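Local coordinates for L-asparagine oxygenase (Streptomyces coelicolor, PDB 2OG5), which catalyses the iron(II)- and 2-oxoglutarate-dependent 3-hydroxylation of L-asparagine to (2S,3S)-3-hydroxyasparagine, a building block of the calcium-dependent antibiotic, at residues 179-184 with 327-332; 134-139 with 191-196; 144-149 with 183-188. All coordinates share one frame; numbering follows the deposited sequence.

Interaction 1: 179-184 with 327-332. With NA (sodium ion), chain B.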
ATOM      1  N   HIS A 179       0.462  -0.446  10.975  1.00 18.74           N
ATOM      2  CA  HIS A 179       1.138   0.812  10.704  1.00 19.20           C
ATOM      3  C   HIS A 179       0.546   1.506   9.488  1.00 19.02           C
ATOM      4  O   HIS A 179      -0.001   0.865   8.588  1.00 19.05           O
ATOM      5  CB  HIS A 179       2.634   0.575  10.460  1.00 19.90           C
ATOM      6  CG  HIS A 179       2.925  -0.287   9.271  1.00 21.21           C
ATOM      7  ND1 HIS A 179       2.785  -1.660   9.287  1.00 22.32           N
ATOM      8  CD2 HIS A 179       3.335   0.031   8.020  1.00 24.43           C
ATOM      9  CE1 HIS A 179       3.094  -2.147   8.099  1.00 23.57           C
ATOM     10  NE2 HIS A 179       3.432  -1.142   7.311  1.00 24.54           N
ATOM     11  N   ASN A 180       0.672   2.830   9.480  1.00 18.70           N
ATOM     12  CA  ASN A 180       0.581   3.600   8.242  1.00 18.78           C
ATOM     13  C   ASN A 180       1.910   3.426   7.520  1.00 18.85           C
ATOM     14  O   ASN A 180       2.964   3.411   8.164  1.00 18.87           O
ATOM     15  CB  ASN A 180       0.354   5.090   8.521  1.00 18.99           C
ATOM     16  CG  ASN A 180      -0.992   5.371   9.173  1.00 19.12           C
ATOM     17  OD1 ASN A 180      -1.048   5.806  10.318  1.00 18.59           O
ATOM     18  ND2 ASN A 180      -2.079   5.139   8.437  1.00 19.54           N
ATOM     19  N   GLU A 181       1.855   3.262   6.204  1.00 19.64           N
ATOM     20  CA  GLU A 181       3.067   3.129   5.404  1.00 20.31           C
ATOM     21  C   GLU A 181       3.910   4.396   5.513  1.00 19.87           C
ATOM     22  O   GLU A 181       3.415   5.493   5.281  1.00 18.66           O
ATOM     23  CB  GLU A 181       2.709   2.871   3.942  1.00 20.99           C
ATOM     24  CG  GLU A 181       3.874   2.384   3.106  1.00 22.47           C
ATOM     25  CD  GLU A 181       4.337   1.010   3.498  1.00 29.00           C
ATOM     26  OE1 GLU A 181       3.535   0.253   4.084  1.00 31.40           O
ATOM     27  OE2 GLU A 181       5.522   0.677   3.255  1.00 34.53           O
ATOM     28  N   ASN A 182       5.182   4.220   5.861  1.00 20.38           N
ATOM     29  CA  ASN A 182       6.156   5.300   5.953  1.00 20.96           C
ATOM     30  C   ASN A 182       5.612   6.454   6.786  1.00 20.56           C
ATOM     31  O   ASN A 182       5.692   7.618   6.394  1.00 21.31           O
ATOM     32  CB  ASN A 182       6.607   5.778   4.553  1.00 21.95           C
ATOM     33  CG  ASN A 182       7.297   4.673   3.745  1.00 25.75           C
ATOM     34  OD1 ASN A 182       7.375   4.736   2.505  1.00 31.48           O
ATOM     35  ND2 ASN A 182       7.790   3.654   4.438  1.00 28.93           N
ATOM     36  N   ALA A 183       5.081   6.111   7.964  1.00 20.73           N
ATOM     37  CA  ALA A 183       4.413   7.066   8.846  1.00 20.98           C
ATOM     38  C   ALA A 183       5.280   8.282   9.173  1.00 21.44           C
ATOM     39  O   ALA A 183       4.767   9.392   9.318  1.00 22.14           O
ATOM     40  CB  ALA A 183       3.959   6.372  10.150  1.00 20.96           C
ATOM     41  N   PHE A 184       6.590   8.077   9.276  1.00 21.32           N
ATOM     42  CA  PHE A 184       7.527   9.162   9.583  1.00 21.46           C
ATOM     43  C   PHE A 184       7.586  10.254   8.520  1.00 21.77           C
ATOM     44  O   PHE A 184       8.023  11.364   8.811  1.00 22.59           O
ATOM     45  CB  PHE A 184       8.942   8.593   9.753  1.00 22.34           C
ATOM     46  CG  PHE A 184       9.616   8.226   8.447  1.00 23.58           C
ATOM     47  CD1 PHE A 184      10.514   9.099   7.846  1.00 24.62           C
ATOM     48  CD2 PHE A 184       9.354   7.014   7.818  1.00 24.73           C
ATOM     49  CE1 PHE A 184      11.130   8.759   6.632  1.00 24.98           C
ATOM     50  CE2 PHE A 184       9.973   6.678   6.613  1.00 24.90           C
ATOM     51  CZ  PHE A 184      10.857   7.551   6.030  1.00 24.74           C
ATOM     52  N   LEU A 327       3.052 -10.675  -3.755  1.00 18.78           N
ATOM     53  CA  LEU A 327       2.315  -9.460  -4.119  1.00 19.18           C
ATOM     54  C   LEU A 327       3.279  -8.499  -4.780  1.00 19.21           C
ATOM     55  O   LEU A 327       4.483  -8.558  -4.547  1.00 19.33           O
ATOM     56  CB  LEU A 327       1.699  -8.752  -2.908  1.00 19.47           C
ATOM     57  CG  LEU A 327       1.074  -9.585  -1.806  1.00 20.56           C
ATOM     58  CD1 LEU A 327       0.556  -8.700  -0.670  1.00 21.76           C
ATOM     59  CD2 LEU A 327      -0.042 -10.483  -2.339  1.00 21.59           C
ATOM     60  N   GLN A 328       2.743  -7.603  -5.601  1.00 19.28           N
ATOM     61  CA  GLN A 328       3.493  -6.428  -6.034  1.00 18.98           C
ATOM     62  C   GLN A 328       2.787  -5.172  -5.524  1.00 19.01           C
ATOM     63  O   GLN A 328       1.557  -5.110  -5.460  1.00 19.49           O
ATOM     64  CB  GLN A 328       3.700  -6.425  -7.545  1.00 19.24           C
ATOM     65  CG  GLN A 328       4.695  -7.515  -7.934  1.00 19.44           C
ATOM     66  CD  GLN A 328       5.079  -7.543  -9.392  1.00 19.83           C
ATOM     67  OE1 GLN A 328       4.259  -7.282 -10.283  1.00 20.18           O
ATOM     68  NE2 GLN A 328       6.335  -7.902  -9.650  1.00 20.62           N
ATOM     69  N   ARG A 329       3.598  -4.202  -5.116  1.00 18.77           N
ATOM     70  CA  ARG A 329       3.129  -3.034  -4.415  1.00 18.87           C
ATOM     71  C   ARG A 329       3.544  -1.762  -5.138  1.00 18.42           C
ATOM     72  O   ARG A 329       4.688  -1.612  -5.561  1.00 18.38           O
ATOM     73  CB  ARG A 329       3.713  -3.014  -3.004  1.00 19.37           C
ATOM     74  CG  ARG A 329       3.181  -1.873  -2.151  1.00 20.08           C
ATOM     75  CD  ARG A 329       3.768  -1.912  -0.782  1.00 21.88           C
ATOM     76  NE  ARG A 329       5.197  -1.653  -0.819  1.00 23.49           N
ATOM     77  CZ  ARG A 329       6.011  -1.805   0.216  1.00 25.70           C
ATOM     78  NH1 ARG A 329       5.551  -2.229   1.380  1.00 27.76           N
ATOM     79  NH2 ARG A 329       7.305  -1.553   0.069  1.00 26.09           N
ATOM     80  N   THR A 330       2.599  -0.829  -5.237  1.00 17.95           N
ATOM     81  CA  THR A 330       2.865   0.515  -5.723  1.00 17.71           C
ATOM     82  C   THR A 330       2.179   1.538  -4.828  1.00 17.68           C
ATOM     83  O   THR A 330       1.036   1.347  -4.411  1.00 18.15           O
ATOM     84  CB  THR A 330       2.382   0.682  -7.160  1.00 17.73           C
ATOM     85  OG1 THR A 330       3.180  -0.158  -7.986  1.00 17.71           O
ATOM     86  CG2 THR A 330       2.497   2.120  -7.641  1.00 18.38           C
ATOM     87  N   PHE A 331       2.919   2.600  -4.517  1.00 17.56           N
ATOM     88  CA  PHE A 331       2.412   3.741  -3.758  1.00 17.83           C
ATOM     89  C   PHE A 331       1.817   4.790  -4.681  1.00 18.14           C
ATOM     90  O   PHE A 331       2.326   5.023  -5.787  1.00 17.39           O
ATOM     91  CB  PHE A 331       3.533   4.396  -2.967  1.00 18.46           C
ATOM     92  CG  PHE A 331       4.254   3.472  -2.016  1.00 19.26           C
ATOM     93  CD1 PHE A 331       3.564   2.561  -1.240  1.00 18.79           C
ATOM     94  CD2 PHE A 331       5.637   3.533  -1.892  1.00 19.66           C
ATOM     95  CE1 PHE A 331       4.224   1.734  -0.357  1.00 19.50           C
ATOM     96  CE2 PHE A 331       6.311   2.700  -1.012  1.00 19.65           C
ATOM     97  CZ  PHE A 331       5.600   1.811  -0.234  1.00 19.73           C
ATOM     98  N   VAL A 332       0.748   5.438  -4.220  1.00 18.02           N
ATOM     99  CA  VAL A 332       0.122   6.542  -4.936  1.00 17.71           C
ATOM    100  C   VAL A 332       0.186   7.823  -4.125  1.00 17.85           C
ATOM    101  O   VAL A 332      -0.110   7.823  -2.926  1.00 17.73           O
ATOM    102  CB  VAL A 332      -1.347   6.234  -5.225  1.00 17.42           C
ATOM    103  CG1 VAL A 332      -1.980   7.340  -6.062  1.00 18.48           C
ATOM    104  CG2 VAL A 332      -1.464   4.881  -5.931  1.00 18.73           C
TER
HETATM  105 NA    NA B 401       3.228  -1.544   4.917  1.00 21.57          NA
HETATM  106  O   HOH W   1       3.011  -2.518   2.575  1.00 30.98           O
HETATM  107  O   HOH W   2       5.184  -1.571   4.861  1.00 34.03           O
HETATM  108  O   HOH W   3       3.546  -3.556   4.837  1.00 38.42           O

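Interaction 2: 134-139 with 191-196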
ATOM      1  N   LEU A 134       0.679   0.491 -12.406  1.00 17.53           N
ATOM      2  CA  LEU A 134       1.031   1.861 -12.762  1.00 18.04           C
ATOM      3  C   LEU A 134      -0.142   2.569 -13.456  1.00 17.88           C
ATOM      4  O   LEU A 134      -0.329   3.781 -13.295  1.00 17.86           O
ATOM      5  CB  LEU A 134       2.333   1.922 -13.572  1.00 17.51           C
ATOM      6  CG  LEU A 134       3.590   1.508 -12.781  1.00 18.81           C
ATOM      7  CD1 LEU A 134       4.871   1.694 -13.596  1.00 19.55           C
ATOM      8  CD2 LEU A 134       3.713   2.257 -11.463  1.00 20.17           C
ATOM      9  N   MET A 135      -0.961   1.829 -14.202  1.00 17.95           N
ATOM     10  CA  MET A 135      -2.189   2.421 -14.766  1.00 18.07           C
ATOM     11  C   MET A 135      -3.099   2.893 -13.635  1.00 18.16           C
ATOM     12  O   MET A 135      -3.552   4.040 -13.631  1.00 18.26           O
ATOM     13  CB  MET A 135      -2.936   1.434 -15.673  1.00 18.54           C
ATOM     14  CG  MET A 135      -2.258   1.198 -17.004  1.00 18.15           C
ATOM     15  SD  MET A 135      -3.228   0.200 -18.167  1.00 19.35           S
ATOM     16  CE  MET A 135      -3.219  -1.405 -17.354  1.00 19.93           C
ATOM     17  N   THR A 136      -3.331   2.041 -12.644  1.00 18.03           N
ATOM     18  CA  THR A 136      -4.218   2.402 -11.537  1.00 18.32           C
ATOM     19  C   THR A 136      -3.654   3.575 -10.736  1.00 18.36           C
ATOM     20  O   THR A 136      -4.399   4.463 -10.321  1.00 19.20           O
ATOM     21  CB  THR A 136      -4.487   1.220 -10.601  1.00 18.78           C
ATOM     22  OG1 THR A 136      -4.931   0.099 -11.380  1.00 19.05           O
ATOM     23  CG2 THR A 136      -5.551   1.577  -9.564  1.00 18.79           C
ATOM     24  N   ALA A 137      -2.342   3.591 -10.520  1.00 18.31           N
ATOM     25  CA  ALA A 137      -1.711   4.699  -9.808  1.00 18.24           C
ATOM     26  C   ALA A 137      -1.965   6.022 -10.514  1.00 18.40           C
ATOM     27  O   ALA A 137      -2.252   7.035  -9.879  1.00 18.59           O
ATOM     28  CB  ALA A 137      -0.204   4.460  -9.672  1.00 18.44           C
ATOM     29  N   CYS A 138      -1.862   6.008 -11.843  1.00 19.03           N
ATOM     30  CA  CYS A 138      -2.111   7.214 -12.626  1.00 19.57           C
ATOM     31  C   CYS A 138      -3.581   7.642 -12.637  1.00 20.06           C
ATOM     32  O   CYS A 138      -3.888   8.810 -12.905  1.00 20.29           O
ATOM     33  CB  CYS A 138      -1.601   7.033 -14.059  1.00 19.65           C
ATOM     34  SG  CYS A 138       0.175   7.000 -14.214  1.00 20.66           S
ATOM     35  N   GLY A 139      -4.498   6.705 -12.400  1.00 19.38           N
ATOM     36  CA  GLY A 139      -5.904   7.021 -12.226  1.00 20.00           C
ATOM     37  C   GLY A 139      -6.240   7.668 -10.897  1.00 19.81           C
ATOM     38  O   GLY A 139      -7.106   8.555 -10.828  1.00 21.41           O
ATOM     39  N   PHE A 191      -2.196   6.398  -0.999  1.00 17.92           N
ATOM     40  CA  PHE A 191      -2.733   5.034  -1.114  1.00 17.69           C
ATOM     41  C   PHE A 191      -1.597   4.039  -1.239  1.00 17.90           C
ATOM     42  O   PHE A 191      -0.564   4.345  -1.852  1.00 17.75           O
ATOM     43  CB  PHE A 191      -3.672   4.870  -2.315  1.00 18.21           C
ATOM     44  CG  PHE A 191      -4.838   5.807  -2.306  1.00 18.30           C
ATOM     45  CD1 PHE A 191      -5.962   5.546  -1.530  1.00 17.69           C
ATOM     46  CD2 PHE A 191      -4.831   6.942  -3.093  1.00 20.23           C
ATOM     47  CE1 PHE A 191      -7.025   6.419  -1.516  1.00 19.41           C
ATOM     48  CE2 PHE A 191      -5.909   7.815  -3.090  1.00 21.15           C
ATOM     49  CZ  PHE A 191      -6.999   7.555  -2.286  1.00 19.83           C
ATOM     50  N   VAL A 192      -1.809   2.840  -0.693  1.00 17.89           N
ATOM     51  CA  VAL A 192      -0.922   1.704  -0.907  1.00 17.77           C
ATOM     52  C   VAL A 192      -1.713   0.637  -1.652  1.00 18.04           C
ATOM     53  O   VAL A 192      -2.794   0.241  -1.202  1.00 17.98           O
ATOM     54  CB  VAL A 192      -0.428   1.118   0.422  1.00 18.18           C
ATOM     55  CG1 VAL A 192       0.471  -0.110   0.181  1.00 19.02           C
ATOM     56  CG2 VAL A 192       0.325   2.187   1.221  1.00 19.31           C
ATOM     57  N   MET A 193      -1.195   0.227  -2.809  1.00 18.11           N
ATOM     58  CA  MET A 193      -1.839  -0.777  -3.655  1.00 18.29           C
ATOM     59  C   MET A 193      -1.053  -2.067  -3.619  1.00 18.18           C
ATOM     60  O   MET A 193       0.168  -2.052  -3.788  1.00 18.15           O
ATOM     61  CB  MET A 193      -1.924  -0.279  -5.098  1.00 18.52           C
ATOM     62  CG  MET A 193      -2.668   1.031  -5.215  1.00 19.11           C
ATOM     63  SD  MET A 193      -3.077   1.458  -6.917  1.00 20.75           S
ATOM     64  CE  MET A 193      -1.444   1.636  -7.585  1.00 19.56           C
ATOM     65  N   LEU A 194      -1.764  -3.178  -3.401  1.00 18.59           N
ATOM     66  CA  LEU A 194      -1.170  -4.500  -3.348  1.00 18.50           C
ATOM     67  C   LEU A 194      -1.877  -5.408  -4.349  1.00 18.40           C
ATOM     68  O   LEU A 194      -3.066  -5.715  -4.174  1.00 18.45           O
ATOM     69  CB  LEU A 194      -1.339  -5.072  -1.949  1.00 18.68           C
ATOM     70  CG  LEU A 194      -0.592  -4.345  -0.833  1.00 19.73           C
ATOM     71  CD1 LEU A 194      -1.079  -4.829   0.535  1.00 22.59           C
ATOM     72  CD2 LEU A 194       0.899  -4.563  -1.002  1.00 22.25           C
ATOM     73  N   LEU A 195      -1.160  -5.802  -5.399  1.00 18.17           N
ATOM     74  CA  LEU A 195      -1.692  -6.710  -6.419  1.00 18.19           C
ATOM     75  C   LEU A 195      -1.177  -8.115  -6.142  1.00 18.49           C
ATOM     76  O   LEU A 195       0.033  -8.333  -6.066  1.00 18.04           O
ATOM     77  CB  LEU A 195      -1.257  -6.268  -7.819  1.00 18.33           C
ATOM     78  CG  LEU A 195      -1.659  -7.142  -9.009  1.00 18.61           C
ATOM     79  CD1 LEU A 195      -3.185  -7.175  -9.187  1.00 21.16           C
ATOM     80  CD2 LEU A 195      -0.950  -6.664 -10.270  1.00 19.64           C
ATOM     81  N   CYS A 196      -2.090  -9.069  -6.011  1.00 18.95           N
ATOM     82  CA  CYS A 196      -1.695 -10.440  -5.723  1.00 18.87           C
ATOM     83  C   CYS A 196      -1.379 -11.193  -7.009  1.00 19.02           C
ATOM     84  O   CYS A 196      -2.217 -11.304  -7.900  1.00 18.76           O
ATOM     85  CB  CYS A 196      -2.794 -11.161  -4.959  1.00 19.10           C
ATOM     86  SG  CYS A 196      -2.405 -12.893  -4.615  1.00 20.46           S
TER

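Interaction 3: 144-149 with 183-188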
ATOM      1  N   GLY A 144       4.599   6.793  -6.949  1.00 17.00           N
ATOM      2  CA  GLY A 144       5.787   7.347  -6.335  1.00 17.60           C
ATOM      3  C   GLY A 144       6.527   6.301  -5.532  1.00 17.73           C
ATOM      4  O   GLY A 144       5.970   5.274  -5.148  1.00 17.36           O
ATOM      5  N   ALA A 145       7.800   6.565  -5.282  1.00 17.70           N
ATOM      6  CA  ALA A 145       8.610   5.699  -4.428  1.00 17.68           C
ATOM      7  C   ALA A 145       9.708   6.512  -3.777  1.00 17.83           C
ATOM      8  O   ALA A 145       9.897   7.673  -4.108  1.00 18.06           O
ATOM      9  CB  ALA A 145       9.180   4.533  -5.201  1.00 18.62           C
ATOM     10  N   PHE A 146      10.401   5.890  -2.826  1.00 17.66           N
ATOM     11  CA  PHE A 146      11.380   6.582  -1.993  1.00 18.18           C
ATOM     12  C   PHE A 146      12.737   5.961  -2.234  1.00 17.56           C
ATOM     13  O   PHE A 146      12.878   4.752  -2.156  1.00 18.15           O
ATOM     14  CB  PHE A 146      10.986   6.457  -0.516  1.00 18.71           C
ATOM     15  CG  PHE A 146       9.615   6.991  -0.241  1.00 19.48           C
ATOM     16  CD1 PHE A 146       9.433   8.307   0.126  1.00 19.65           C
ATOM     17  CD2 PHE A 146       8.493   6.185  -0.430  1.00 20.00           C
ATOM     18  CE1 PHE A 146       8.158   8.819   0.341  1.00 20.78           C
ATOM     19  CE2 PHE A 146       7.212   6.691  -0.218  1.00 21.11           C
ATOM     20  CZ  PHE A 146       7.050   8.005   0.163  1.00 20.53           C
ATOM     21  N   LEU A 147      13.732   6.796  -2.531  1.00 18.03           N
ATOM     22  CA  LEU A 147      15.047   6.282  -2.929  1.00 18.39           C
ATOM     23  C   LEU A 147      15.637   5.276  -1.915  1.00 18.45           C
ATOM     24  O   LEU A 147      16.193   4.234  -2.311  1.00 18.99           O
ATOM     25  CB  LEU A 147      15.996   7.450  -3.189  1.00 18.44           C
ATOM     26  CG  LEU A 147      17.380   7.065  -3.716  1.00 18.76           C
ATOM     27  CD1 LEU A 147      17.275   6.199  -4.977  1.00 21.01           C
ATOM     28  CD2 LEU A 147      18.246   8.290  -3.977  1.00 19.18           C
ATOM     29  N   PRO A 148      15.535   5.562  -0.605  1.00 18.91           N
ATOM     30  CA  PRO A 148      16.092   4.615   0.375  1.00 19.24           C
ATOM     31  C   PRO A 148      15.330   3.313   0.631  1.00 19.63           C
ATOM     32  O   PRO A 148      15.789   2.485   1.436  1.00 19.58           O
ATOM     33  CB  PRO A 148      16.120   5.438   1.673  1.00 19.18           C
ATOM     34  CG  PRO A 148      16.013   6.828   1.252  1.00 19.73           C
ATOM     35  CD  PRO A 148      15.098   6.792   0.067  1.00 19.13           C
ATOM     36  N   GLU A 149      14.187   3.123  -0.029  1.00 20.40           N
ATOM     37  CA  GLU A 149      13.363   1.931   0.175  1.00 21.01           C
ATOM     38  C   GLU A 149      13.145   1.216  -1.166  1.00 20.16           C
ATOM     39  O   GLU A 149      12.572   1.787  -2.101  1.00 19.64           O
ATOM     40  CB  GLU A 149      12.031   2.347   0.801  1.00 21.67           C
ATOM     41  CG  GLU A 149      10.961   1.277   0.872  1.00 23.18           C
ATOM     42  CD  GLU A 149       9.619   1.817   1.341  1.00 25.49           C
ATOM     43  OE1 GLU A 149       9.150   2.851   0.803  1.00 27.58           O
ATOM     44  OE2 GLU A 149       9.025   1.184   2.246  1.00 32.26           O
ATOM     45  N   ALA A 183       5.081   6.111   7.964  1.00 20.73           N
ATOM     46  CA  ALA A 183       4.413   7.066   8.846  1.00 20.98           C
ATOM     47  C   ALA A 183       5.280   8.282   9.173  1.00 21.44           C
ATOM     48  O   ALA A 183       4.767   9.392   9.318  1.00 22.14           O
ATOM     49  CB  ALA A 183       3.959   6.372  10.150  1.00 20.96           C
ATOM     50  N   PHE A 184       6.590   8.077   9.276  1.00 21.32           N
ATOM     51  CA  PHE A 184       7.527   9.162   9.583  1.00 21.46           C
ATOM     52  C   PHE A 184       7.586  10.254   8.520  1.00 21.77           C
ATOM     53  O   PHE A 184       8.023  11.364   8.811  1.00 22.59           O
ATOM     54  CB  PHE A 184       8.942   8.593   9.753  1.00 22.34           C
ATOM     55  CG  PHE A 184       9.616   8.226   8.447  1.00 23.58           C
ATOM     56  CD1 PHE A 184      10.514   9.099   7.846  1.00 24.62           C
ATOM     57  CD2 PHE A 184       9.354   7.014   7.818  1.00 24.73           C
ATOM     58  CE1 PHE A 184      11.130   8.759   6.632  1.00 24.98           C
ATOM     59  CE2 PHE A 184       9.973   6.678   6.613  1.00 24.90           C
ATOM     60  CZ  PHE A 184      10.857   7.551   6.030  1.00 24.74           C
ATOM     61  N   HIS A 185       7.209   9.931   7.284  1.00 20.97           N
ATOM     62  CA  HIS A 185       7.535  10.795   6.142  1.00 21.01           C
ATOM     63  C   HIS A 185       6.420  11.791   5.827  1.00 21.17           C
ATOM     64  O   HIS A 185       5.244  11.424   5.768  1.00 20.08           O
ATOM     65  CB  HIS A 185       7.827   9.910   4.933  1.00 21.05           C
ATOM     66  CG  HIS A 185       8.629  10.576   3.860  1.00 21.05           C
ATOM     67  ND1 HIS A 185       8.151  11.637   3.120  1.00 21.37           N
ATOM     68  CD2 HIS A 185       9.858  10.295   3.365  1.00 23.24           C
ATOM     69  CE1 HIS A 185       9.063  12.000   2.234  1.00 22.75           C
ATOM     70  NE2 HIS A 185      10.106  11.197   2.356  1.00 23.60           N
ATOM     71  N   GLU A 186       6.810  13.048   5.624  1.00 22.26           N
ATOM     72  CA  GLU A 186       5.884  14.127   5.263  1.00 22.97           C
ATOM     73  C   GLU A 186       5.068  13.815   4.013  1.00 22.26           C
ATOM     74  O   GLU A 186       3.910  14.217   3.907  1.00 22.92           O
ATOM     75  CB  GLU A 186       6.673  15.428   5.047  1.00 23.47           C
ATOM     76  CG  GLU A 186       5.844  16.625   4.592  1.00 25.21           C
ATOM     77  CD  GLU A 186       6.673  17.873   4.303  1.00 27.83           C
ATOM     78  OE1 GLU A 186       7.928  17.832   4.408  1.00 32.86           O
ATOM     79  OE2 GLU A 186       6.047  18.896   3.939  1.00 35.11           O
ATOM     80  N   HIS A 187       5.684  13.118   3.063  1.00 21.32           N
ATOM     81  CA  HIS A 187       5.040  12.760   1.800  1.00 20.64           C
ATOM     82  C   HIS A 187       4.848  11.264   1.695  1.00 20.25           C
ATOM     83  O   HIS A 187       4.996  10.677   0.627  1.00 19.20           O
ATOM     84  CB  HIS A 187       5.862  13.291   0.626  1.00 21.02           C
ATOM     85  CG  HIS A 187       5.953  14.777   0.607  1.00 20.81           C
ATOM     86  ND1 HIS A 187       4.844  15.578   0.489  1.00 22.46           N
ATOM     87  CD2 HIS A 187       7.017  15.611   0.690  1.00 24.19           C
ATOM     88  CE1 HIS A 187       5.214  16.845   0.514  1.00 24.79           C
ATOM     89  NE2 HIS A 187       6.529  16.893   0.638  1.00 25.14           N
ATOM     90  N   ARG A 188       4.478  10.655   2.814  1.00 18.88           N
ATOM     91  CA  ARG A 188       4.152   9.238   2.833  1.00 19.44           C
ATOM     92  C   ARG A 188       3.030   8.924   1.837  1.00 18.57           C
ATOM     93  O   ARG A 188       2.257   9.801   1.460  1.00 19.40           O
ATOM     94  CB  ARG A 188       3.764   8.818   4.242  1.00 19.35           C
ATOM     95  CG  ARG A 188       2.514   9.475   4.782  1.00 20.55           C
ATOM     96  CD  ARG A 188       2.403   9.210   6.276  1.00 21.38           C
ATOM     97  NE  ARG A 188       1.381  10.033   6.911  1.00 21.70           N
ATOM     98  CZ  ARG A 188       1.545  11.300   7.287  1.00 23.38           C
ATOM     99  NH1 ARG A 188       2.694  11.935   7.102  1.00 23.62           N
ATOM    100  NH2 ARG A 188       0.543  11.949   7.864  1.00 23.93           N
TER

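Interaction 1: 179-184 with 327-332
E181 and R329 meet as opposite charges, with E181 OE2 3.5 Å from R329 NH1. The oxygen lies over a face of the guanidinium, well out of its plane, so attraction acts without an N-H aimed at it. R329 instead spends NH2 on a hydrogen bond to Q156.

Metal binding uses the other carboxylate oxygen: E181 OE1 sits 2.0 Å from the sodium ion and H179 NE2 2.4 Å from it. With H311 they form the His-X-Glu...His facial triad of this enzyme class, here holding sodium at the iron site. Water 1, itself a sodium ligand, accepts from R329 NH1, its O 2.8 Å from that nitrogen. R329, E181 and N182 also bind L-asparagine.

Apolar packing completes the contact. With CG anti to the backbone N (chi1 -166°), E181 sets CG against F331 CE1, 3.5 Å away; the bend at chi2 (67°) then turns the carboxylate between metal and R329. F331 CZ covers the rim of one guanidinium face.

The loop after strand 176-179 thus faces strand 326-333. V192 and L194 of neighbouring strand 191-196 touch E181 and R329, F146 of strand 142-146 touches N182 and F331, and T330 packs on helix 128-140.

Interaction 2: 134-139 with 191-196
M193 leaves strand 191-196 with CG opposite its own carbonyl carbon (chi1 -57°), runs on extended, and turns at chi3 (-64°), which swings the terminal methyl onto the backbone of A137 while leaving the sulfur beside T136. The threonine is set to meet it: at chi1 -52° its methyl CG2 stands opposite the backbone N, where it meets the sulfur, and OG1 is taken up by the carbonyl oxygen of V132, one turn earlier in the helix.

The touching is therefore divided along the thioether. M193 SD packs on T136 CG2 at 3.6 Å, with T136 CB a little farther off at 4.0 Å, the two side chains meeting at a slant. Beyond it, M193 CE rests 3.7 Å from A137 CB and 3.6 Å from A137 N, so the methyl lies against the helix wall itself. Alanine suits this spot because its short side chain lets the methionine end come close to the main chain; threonine suits its own because its hydroxyl is bonded within the helix and its methyl is left to pack.

The pair joins helix 128-140 to the sheet of the jelly roll. M193 also touches I303 and V332 on the two flanking strands, whereas V192 and L194, pointing the other way, meet R329 on the active-site side. W79 packs against T136 as well, and helix 66-76 lies beyond L134 and C138.

Chemically this is van der Waals packing alone, through one long unbranched side chain. Methionine, flexible and polarisable, can fit its sulfur and methyl to two neighbouring helix residues at once, consistent with plain apolar cohesion behind the sheet that carries the active-site arginine.

Interaction 3: 144-149 with 183-188
F146 presents its ring edge to the face of H185 in a T-shaped (edge-to-face) aromatic pair that ties the end of jelly-roll strand 142-146 to the loop between strands 176-179 and 191-196. The ring centroids are 4.8 Å apart and the planes stand 61° to each other. F146 CE1 lies over the middle of the imidazole, 3.7 Å from H185 NE2, where a slightly positive C-H rim meets the pi cloud.

This is the tight part. F146 CZ reaches on to H187 O, at 3.4 Å and near the plane of the phenyl ring; that buried carbonyl oxygen has no hydrogen-bonding partner, so the polarised ring edge is probably some compensation. N182, an L-asparagine-binding residue, also packs on F146, as does F331; L350 touches both F146 and H187.

The looser side lies where the chain turns outward. A type I turn from F146 to E149 carries L147 to the surface, and a second from H185 to R188 does the same for E186. R188 comes nearest with its backbone, CA lying 4.1 Å from F146 CZ; its CB points away from 144-149, and the guanidinium is engaged within its own segment.

The second turn is braced from within. H185 suits its place because it offers a flat face to F146 and a ring nitrogen to the backbone: H187 N donates to H185 ND1 (2.9 Å) almost exactly in the imidazole plane. On the carbonyl, R188 N and R188 NH1 approach H185 O from opposite faces, the latter at 2.9 Å.

All three contacts converge on one sheet, in which strand 326-333 neighbours both 191-196 and 142-146. Interaction 1 is the most central and the most polar, built on charge and metal on the side of the sheet that faces the active site. Interaction 2, also buried, backs the sheet with a helix and is purely apolar. Interaction 3 lies farther from the centre; its touching residues are largely buried, although the adjoining turns reach the surface. It is made chiefly by one aromatic edge-to-face pair, while hydrogen bonds inside 183-188 shape the turn. Interactions 1 and 3 share A183 and F184, so one loop carries metal ligands at its start and aromatic packing at its end. Backbone pairing, Q328 with L195 and F331 with G144, connects interaction 1 to each of the others.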